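Local structure of putative thiol-disulfide oxidoreductase (Bacteroides vulgatus, 4GRF) at residues Lys30-Phe36 with Gly62-Val68. The protein probably acts as a thiol-disulfide oxidoreductase, with this chain forming its thioredoxin domain. Residues are numbered along the deposited sequence.
Sequences KYVLVDF and GFTIYGV. With SO4 (sulfate ion), chain E.
Extended backbones at 31-36 and 63-68 run parallel, their axes 4.6 Å apart at closest and inclined by 23°, in register from Y31-F63 (CA to CA 4.7 Å) to F36-V68 (CA to CA 4.8 Å). Hydrogen bonds alternate direction along the ladder: Y31 N to G62 O and T64 N to Y31 O, both 2.9 Å; L33 N to T64 O and D35 N to Y66 O, both 3.0 Å; Y66 N to L33 O and V68 N to D35 O, both 2.8 Å. G62 starts the pairing at phi/psi 93/42, where a CB would strike the preceding carbonyl. On one face, V32 CG1 meets Y66 CB at 3.6 Å, and Y66 (chi1 t) sets CD2 4.3 Å from V34 CG1. On the other, F63 (chi1 t) brings CZ 4.0 Å from L33 CB, where helices 129-140 and 48-58 both pack. T64 OG1 donates to O2 of a sulfate, probably from crystallisation (2.6 Å). Helix 48-58 lies in the connection, giving the thioredoxin-fold beta-alpha-beta crossover. Six satisfied backbone bonds and mostly apolar side chains make this a buried, largely hydrophobic part of the central sheet.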
loop_
_atom_site.group_PDB
_atom_site.type_symbol
_atom_site.label_atom_id
_atom_site.label_comp_id
_atom_site.label_asym_id
_atom_site.label_seq_id
_atom_site.Cartn_x
_atom_site.Cartn_y
_atom_site.Cartn_z
ATOM N N LYS A 30 8.309 -2.177 11.077
ATOM C CA LYS A 30 6.921 -1.768 11.220
ATOM C C LYS A 30 5.977 -2.722 10.507
ATOM O O LYS A 30 6.372 -3.415 9.585
ATOM C CB LYS A 30 6.705 -0.378 10.627
ATOM C CG LYS A 30 7.424 0.707 11.385
ATOM C CD LYS A 30 7.136 2.065 10.790
ATOM C CE LYS A 30 7.902 3.137 11.541
ATOM N NZ LYS A 30 7.407 4.476 11.132
ATOM N N TYR A 31 4.730 -2.788 10.984
ATOM C CA TYR A 31 3.656 -3.341 10.187
ATOM C C TYR A 31 3.372 -2.326 9.086
ATOM O O TYR A 31 3.347 -1.128 9.334
ATOM C CB TYR A 31 2.408 -3.574 11.036
ATOM C CG TYR A 31 2.491 -4.832 11.844
ATOM C CD1 TYR A 31 2.165 -6.057 11.290
ATOM C CD2 TYR A 31 2.848 -4.791 13.182
ATOM C CE1 TYR A 31 2.224 -7.225 12.038
ATOM C CE2 TYR A 31 2.919 -5.949 13.930
ATOM C CZ TYR A 31 2.620 -7.160 13.357
ATOM O OH TYR A 31 2.703 -8.306 14.120
ATOM N N VAL A 32 3.168 -2.829 7.870
ATOM C CA VAL A 32 2.912 -1.974 6.731
ATOM C C VAL A 32 1.711 -2.508 5.976
ATOM O O VAL A 32 1.714 -3.651 5.549
ATOM C CB VAL A 32 4.103 -1.995 5.747
ATOM C CG1 VAL A 32 3.912 -0.908 4.689
ATOM C CG2 VAL A 32 5.423 -1.806 6.473
ATOM N N LEU A 33 0.702 -1.669 5.797
ATOM C CA LEU A 33 -0.349 -1.963 4.866
ATOM C C LEU A 33 0.171 -1.511 3.518
ATOM O O LEU A 33 0.580 -0.354 3.358
ATOM C CB LEU A 33 -1.601 -1.166 5.224
ATOM C CG LEU A 33 -3.003 -1.703 4.949
ATOM C CD1 LEU A 33 -3.261 -3.085 5.548
ATOM C CD2 LEU A 33 -3.988 -0.714 5.553
ATOM N N VAL A 34 0.203 -2.430 2.567
ATOM C CA VAL A 34 0.598 -2.101 1.211
ATOM C C VAL A 34 -0.669 -2.037 0.343
ATOM O O VAL A 34 -1.442 -3.005 0.280
ATOM C CB VAL A 34 1.590 -3.129 0.669
ATOM C CG1 VAL A 34 2.064 -2.729 -0.718
ATOM C CG2 VAL A 34 2.774 -3.249 1.610
ATOM N N ASP A 35 -0.894 -0.866 -0.233
ATOM C CA ASP A 35 -2.077 -0.576 -1.033
ATOM C C ASP A 35 -1.675 -0.373 -2.480
ATOM O O ASP A 35 -1.100 0.660 -2.815
ATOM C CB ASP A 35 -2.709 0.701 -0.490
ATOM C CG ASP A 35 -3.900 1.145 -1.269
ATOM O OD1 ASP A 35 -4.479 0.300 -1.975
ATOM O OD2 ASP A 35 -4.237 2.355 -1.175
ATOM N N PHE A 36 -1.922 -1.376 -3.317
ATOM C CA PHE A 36 -1.695 -1.267 -4.748
ATOM C C PHE A 36 -2.947 -0.684 -5.413
ATOM O O PHE A 36 -4.062 -1.195 -5.252
ATOM C CB PHE A 36 -1.414 -2.628 -5.380
ATOM C CG PHE A 36 -0.178 -3.341 -4.863
ATOM C CD1 PHE A 36 -0.243 -4.141 -3.741
ATOM C CD2 PHE A 36 1.026 -3.254 -5.538
ATOM C CE1 PHE A 36 0.889 -4.822 -3.288
ATOM C CE2 PHE A 36 2.145 -3.937 -5.095
ATOM C CZ PHE A 36 2.074 -4.702 -3.966
ATOM N N GLY A 62 4.172 1.678 15.456
ATOM C CA GLY A 62 4.943 0.738 14.653
ATOM C C GLY A 62 4.148 0.274 13.441
ATOM O O GLY A 62 4.129 -0.920 13.120
ATOM N N PHE A 63 3.457 1.226 12.820
ATOM C CA PHE A 63 2.611 0.957 11.661
ATOM C C PHE A 63 2.696 2.087 10.655
ATOM O O PHE A 63 2.722 3.267 11.012
ATOM C CB PHE A 63 1.163 0.816 12.089
ATOM C CG PHE A 63 0.192 0.696 10.937
ATOM C CD1 PHE A 63 0.086 -0.478 10.242
ATOM C CD2 PHE A 63 -0.603 1.776 10.548
ATOM C CE1 PHE A 63 -0.801 -0.597 9.199
ATOM C CE2 PHE A 63 -1.482 1.670 9.501
ATOM C CZ PHE A 63 -1.592 0.484 8.814
ATOM N N THR A 64 2.698 1.730 9.376
ATOM C CA THR A 64 2.498 2.735 8.345
ATOM C C THR A 64 1.737 2.160 7.131
ATOM O O THR A 64 1.427 0.972 7.068
ATOM C CB THR A 64 3.819 3.406 7.917
ATOM O OG1 THR A 64 3.535 4.577 7.142
ATOM C CG2 THR A 64 4.715 2.453 7.135
ATOM N N ILE A 65 1.400 3.046 6.201
ATOM C CA ILE A 65 0.816 2.633 4.932
ATOM C C ILE A 65 1.770 3.026 3.828
ATOM O O ILE A 65 2.318 4.151 3.796
ATOM C CB ILE A 65 -0.576 3.268 4.694
ATOM C CG1 ILE A 65 -1.537 2.915 5.859
ATOM C CG2 ILE A 65 -1.131 2.840 3.336
ATOM C CD1 ILE A 65 -2.920 3.547 5.768
ATOM N N TYR A 66 1.981 2.074 2.919
ATOM C CA TYR A 66 2.823 2.242 1.747
ATOM C C TYR A 66 1.931 2.074 0.513
ATOM O O TYR A 66 1.470 0.971 0.179
ATOM C CB TYR A 66 3.938 1.197 1.779
ATOM C CG TYR A 66 4.975 1.219 0.657
ATOM C CD1 TYR A 66 5.777 2.326 0.422
ATOM C CD2 TYR A 66 5.210 0.079 -0.097
ATOM C CE1 TYR A 66 6.748 2.312 -0.566
ATOM C CE2 TYR A 66 6.166 0.053 -1.086
ATOM C CZ TYR A 66 6.943 1.161 -1.316
ATOM O OH TYR A 66 7.899 1.119 -2.304
ATOM N N GLY A 67 1.620 3.194 -0.135
ATOM C CA GLY A 67 0.784 3.152 -1.321
ATOM C C GLY A 67 1.628 3.036 -2.572
ATOM O O GLY A 67 2.636 3.750 -2.730
ATOM N N VAL A 68 1.221 2.116 -3.450
ATOM C CA VAL A 68 1.967 1.770 -4.645
ATOM C C VAL A 68 1.082 1.911 -5.857
ATOM O O VAL A 68 0.152 1.128 -6.037
ATOM C CB VAL A 68 2.508 0.332 -4.557
ATOM C CG1 VAL A 68 3.330 -0.009 -5.791
ATOM C CG2 VAL A 68 3.315 0.149 -3.288
HETATM S S SO4 E . 5.551 7.312 8.394
HETATM O O1 SO4 E . 6.159 7.353 9.744
HETATM O O2 SO4 E . 4.200 6.694 8.496
HETATM O O3 SO4 E . 5.426 8.688 7.855
HETATM O O4 SO4 E . 6.438 6.530 7.495
HETATM O O HOH W 1 4.526 5.456 11.039
#